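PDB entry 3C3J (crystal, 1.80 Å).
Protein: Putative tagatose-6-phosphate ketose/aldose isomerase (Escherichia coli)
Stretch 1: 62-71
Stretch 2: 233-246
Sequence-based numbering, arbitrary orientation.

Stretch 1 (62-71) GTSAFIGDII
Stretch 2, residues 233-246: GGLQGAARESALKV

Two glycines, Gly234 and Gly237, bring backbone against the neighbouring helix: the axes of helix 63-71 and helix 235-246 approach to 7.2 Å. They run close to antiparallel, at 156°. The register pairs Ile70 with Gly234, CA to CA 4.1 Å, and Thr63 with Glu241, CA to CA 6.0 Å.

At the tight end there is no room for a side chain on Gly234. A CB there would lie 2.3 Å from Ile70 O. One on Gly237 would lie 2.8 Å from Ile70 CG1. Backbone therefore meets backbone, and Ile70 CA makes a CA-H...O contact with Gly234 O at 3.3 Å. Ile70 (chi1 m, chi2 t) lays CG1 3.4 Å from Ala238 N, and its CD1 lies 4.2 Å from Ala238 CB.

Phe66 (chi1 -51°, chi2 -33°) points toward helix 235-246 and fits as a knob among Gly237, Arg240, Glu241 and Leu244. The extended Arg240 (chi1 to chi3 t, chi4 179°) crosses one ring face. Its CG sits 3.8 Å from the Phe66 ring centroid, a CH-pi contact. Beyond the ring, Arg240 NH1 reaches Asp69 OD2 at 3.2 Å in a salt bridge; Asp69 has chi1 m. Leu244 (t, p) meets the ring edge, CD2 to Phe66 CE2 3.6 Å.

Polar groups gather at the Thr63 end. Thr63 (chi1 m) donates from OG1 to Glu241 OE1 at 2.7 Å. Glu241 (t, p) leaves its backbone sideways, but its carboxylate comes nearer to stretch 1. Its OE2 forms a salt bridge with Lys245 NZ at 2.6 Å, so the acid serves both helices. One water donates to Thr63 OG1 at 2.8 Å and accepts from Lys245 NZ at 2.9 Å.

Both stretches open with a positive-phi glycine, Gly62 (58/-134) and Gly233 (61/-133). Helical phi/psi values follow, with Ile71 at -109/-19. The contact buries 536 Å² in total.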

# COMPACT_ATOMS: atom_id res chain seq x y z
N GLY A 62 2.76 -9.15 -7.36
CA GLY A 62 1.31 -9.41 -7.36
C GLY A 62 0.85 -9.99 -6.03
O GLY A 62 1.25 -9.52 -4.94
N THR A 63 0.04 -11.04 -6.11
CA THR A 63 -0.40 -11.81 -4.94
C THR A 63 0.74 -12.19 -3.99
O THR A 63 0.58 -12.13 -2.78
CB THR A 63 -1.15 -13.08 -5.39
OG1 THR A 63 -2.39 -12.69 -5.99
CG2 THR A 63 -1.41 -14.03 -4.21
N SER A 64 1.89 -12.56 -4.55
CA SER A 64 3.05 -12.95 -3.73
C SER A 64 3.59 -11.78 -2.93
O SER A 64 4.20 -12.00 -1.90
CB SER A 64 4.16 -13.57 -4.58
OG SER A 64 3.74 -14.82 -5.11
N ALA A 65 3.37 -10.55 -3.41
CA ALA A 65 3.77 -9.36 -2.65
C ALA A 65 2.92 -9.21 -1.39
O ALA A 65 3.38 -8.65 -0.39
CB ALA A 65 3.64 -8.10 -3.50
N PHE A 66 1.68 -9.68 -1.44
CA PHE A 66 0.76 -9.44 -0.32
C PHE A 66 1.07 -10.31 0.89
O PHE A 66 0.64 -10.00 2.00
CB PHE A 66 -0.71 -9.59 -0.77
CG PHE A 66 -1.03 -8.81 -2.01
CD1 PHE A 66 -0.42 -7.58 -2.28
CD2 PHE A 66 -1.98 -9.28 -2.92
CE1 PHE A 66 -0.71 -6.87 -3.47
CE2 PHE A 66 -2.28 -8.58 -4.07
CZ PHE A 66 -1.65 -7.37 -4.35
N ILE A 67 1.86 -11.37 0.71
CA ILE A 67 2.29 -12.19 1.84
C ILE A 67 3.00 -11.30 2.88
O ILE A 67 2.60 -11.26 4.02
CB ILE A 67 3.21 -13.37 1.42
CG1 ILE A 67 2.44 -14.30 0.46
CG2 ILE A 67 3.77 -14.15 2.69
CD1 ILE A 67 3.28 -15.35 -0.19
N GLY A 68 4.03 -10.58 2.45
CA GLY A 68 4.76 -9.68 3.32
C GLY A 68 3.87 -8.61 3.89
O GLY A 68 4.05 -8.22 5.02
N ASP A 69 2.91 -8.12 3.11
CA ASP A 69 1.93 -7.14 3.61
C ASP A 69 1.14 -7.68 4.80
O ASP A 69 0.89 -6.94 5.76
CB ASP A 69 0.98 -6.70 2.51
CG ASP A 69 1.67 -5.85 1.42
OD1 ASP A 69 2.80 -5.38 1.64
OD2 ASP A 69 1.07 -5.66 0.34
N ILE A 70 0.78 -8.96 4.75
CA ILE A 70 0.03 -9.58 5.85
C ILE A 70 0.94 -9.87 7.06
O ILE A 70 0.55 -9.56 8.20
CB ILE A 70 -0.68 -10.85 5.40
CG1 ILE A 70 -1.68 -10.52 4.28
CG2 ILE A 70 -1.43 -11.52 6.56
CD1 ILE A 70 -2.20 -11.71 3.52
N ILE A 71 2.14 -10.41 6.84
CA ILE A 71 2.91 -11.00 7.94
C ILE A 71 4.17 -10.25 8.40
O ILE A 71 4.65 -10.56 9.48
CB ILE A 71 3.28 -12.49 7.68
CG1 ILE A 71 4.34 -12.65 6.58
CG2 ILE A 71 2.03 -13.34 7.37
CD1 ILE A 71 4.77 -14.13 6.37
N GLY A 233 -4.48 -3.34 10.02
CA GLY A 233 -3.10 -3.82 10.17
C GLY A 233 -2.75 -4.72 9.00
O GLY A 233 -3.08 -4.40 7.85
N GLY A 234 -2.16 -5.87 9.30
CA GLY A 234 -1.83 -6.85 8.27
C GLY A 234 -3.01 -7.48 7.54
O GLY A 234 -2.85 -7.98 6.43
N LEU A 235 -4.21 -7.45 8.12
CA LEU A 235 -5.39 -7.93 7.41
C LEU A 235 -5.75 -7.06 6.23
O LEU A 235 -6.52 -7.49 5.37
CB LEU A 235 -6.59 -8.07 8.33
CG LEU A 235 -6.49 -9.14 9.41
CD1 LEU A 235 -7.72 -9.05 10.33
CD2 LEU A 235 -6.34 -10.56 8.80
N GLN A 236 -5.22 -5.84 6.17
CA GLN A 236 -5.36 -5.04 4.96
C GLN A 236 -4.72 -5.78 3.76
O GLN A 236 -5.24 -5.74 2.63
CB GLN A 236 -4.80 -3.62 5.12
CG GLN A 236 -5.12 -2.81 3.86
CD GLN A 236 -4.69 -1.37 3.86
OE1 GLN A 236 -4.13 -0.82 4.85
NE2 GLN A 236 -4.93 -0.73 2.71
N GLY A 237 -3.60 -6.47 3.99
CA GLY A 237 -2.99 -7.30 2.95
C GLY A 237 -3.90 -8.43 2.48
O GLY A 237 -3.93 -8.76 1.29
N ALA A 238 -4.63 -9.04 3.41
CA ALA A 238 -5.64 -10.05 3.07
C ALA A 238 -6.78 -9.43 2.25
O ALA A 238 -7.25 -10.03 1.24
CB ALA A 238 -6.19 -10.71 4.35
N ALA A 239 -7.20 -8.24 2.65
CA ALA A 239 -8.20 -7.47 1.88
C ALA A 239 -7.71 -7.17 0.47
O ALA A 239 -8.48 -7.30 -0.48
CB ALA A 239 -8.61 -6.19 2.61
N ARG A 240 -6.43 -6.83 0.33
CA ARG A 240 -5.83 -6.53 -0.96
C ARG A 240 -5.80 -7.74 -1.87
O ARG A 240 -6.17 -7.65 -3.06
CB ARG A 240 -4.42 -5.98 -0.77
CG ARG A 240 -3.82 -5.38 -2.02
CD ARG A 240 -2.48 -4.70 -1.61
NE ARG A 240 -1.90 -3.93 -2.69
CZ ARG A 240 -0.76 -3.25 -2.57
NH1 ARG A 240 -0.06 -3.27 -1.43
NH2 ARG A 240 -0.28 -2.59 -3.59
N GLU A 241 -5.38 -8.88 -1.33
CA GLU A 241 -5.43 -10.15 -2.08
C GLU A 241 -6.86 -10.53 -2.49
O GLU A 241 -7.09 -11.02 -3.62
CB GLU A 241 -4.82 -11.26 -1.21
CG GLU A 241 -4.93 -12.70 -1.73
CD GLU A 241 -4.54 -12.89 -3.20
OE1 GLU A 241 -3.87 -12.00 -3.80
OE2 GLU A 241 -4.88 -13.97 -3.74
N SER A 242 -7.80 -10.36 -1.56
CA SER A 242 -9.21 -10.62 -1.81
C SER A 242 -9.74 -9.76 -2.94
O SER A 242 -10.43 -10.25 -3.83
CB SER A 242 -10.01 -10.39 -0.53
OG SER A 242 -9.64 -11.30 0.48
N ALA A 243 -9.40 -8.48 -2.92
CA ALA A 243 -9.82 -7.56 -3.98
C ALA A 243 -9.21 -8.00 -5.32
O ALA A 243 -9.91 -8.05 -6.31
CB ALA A 243 -9.46 -6.12 -3.62
N LEU A 244 -7.91 -8.33 -5.33
CA LEU A 244 -7.27 -8.69 -6.59
C LEU A 244 -7.89 -9.97 -7.20
O LEU A 244 -8.06 -10.07 -8.42
CB LEU A 244 -5.77 -8.88 -6.40
CG LEU A 244 -5.02 -9.15 -7.70
CD1 LEU A 244 -5.29 -8.05 -8.74
CD2 LEU A 244 -3.53 -9.34 -7.41
N LYS A 245 -8.23 -10.95 -6.36
CA LYS A 245 -8.87 -12.17 -6.84
C LYS A 245 -10.16 -11.89 -7.61
O LYS A 245 -10.36 -12.44 -8.69
CB LYS A 245 -9.16 -13.15 -5.70
CG LYS A 245 -7.99 -13.98 -5.28
CD LYS A 245 -7.65 -14.95 -6.36
CE LYS A 245 -6.25 -15.45 -6.20
NZ LYS A 245 -5.16 -14.43 -6.32
N VAL A 246 -11.01 -11.04 -7.04
CA VAL A 246 -12.28 -10.62 -7.68
C VAL A 246 -12.03 -9.97 -9.01
O VAL A 246 -12.71 -10.24 -10.01
CB VAL A 246 -12.97 -9.49 -6.85
CG1 VAL A 246 -14.03 -8.71 -7.70
CG2 VAL A 246 -13.54 -10.06 -5.62
O HOH W 1 -3.06 -14.24 -8.24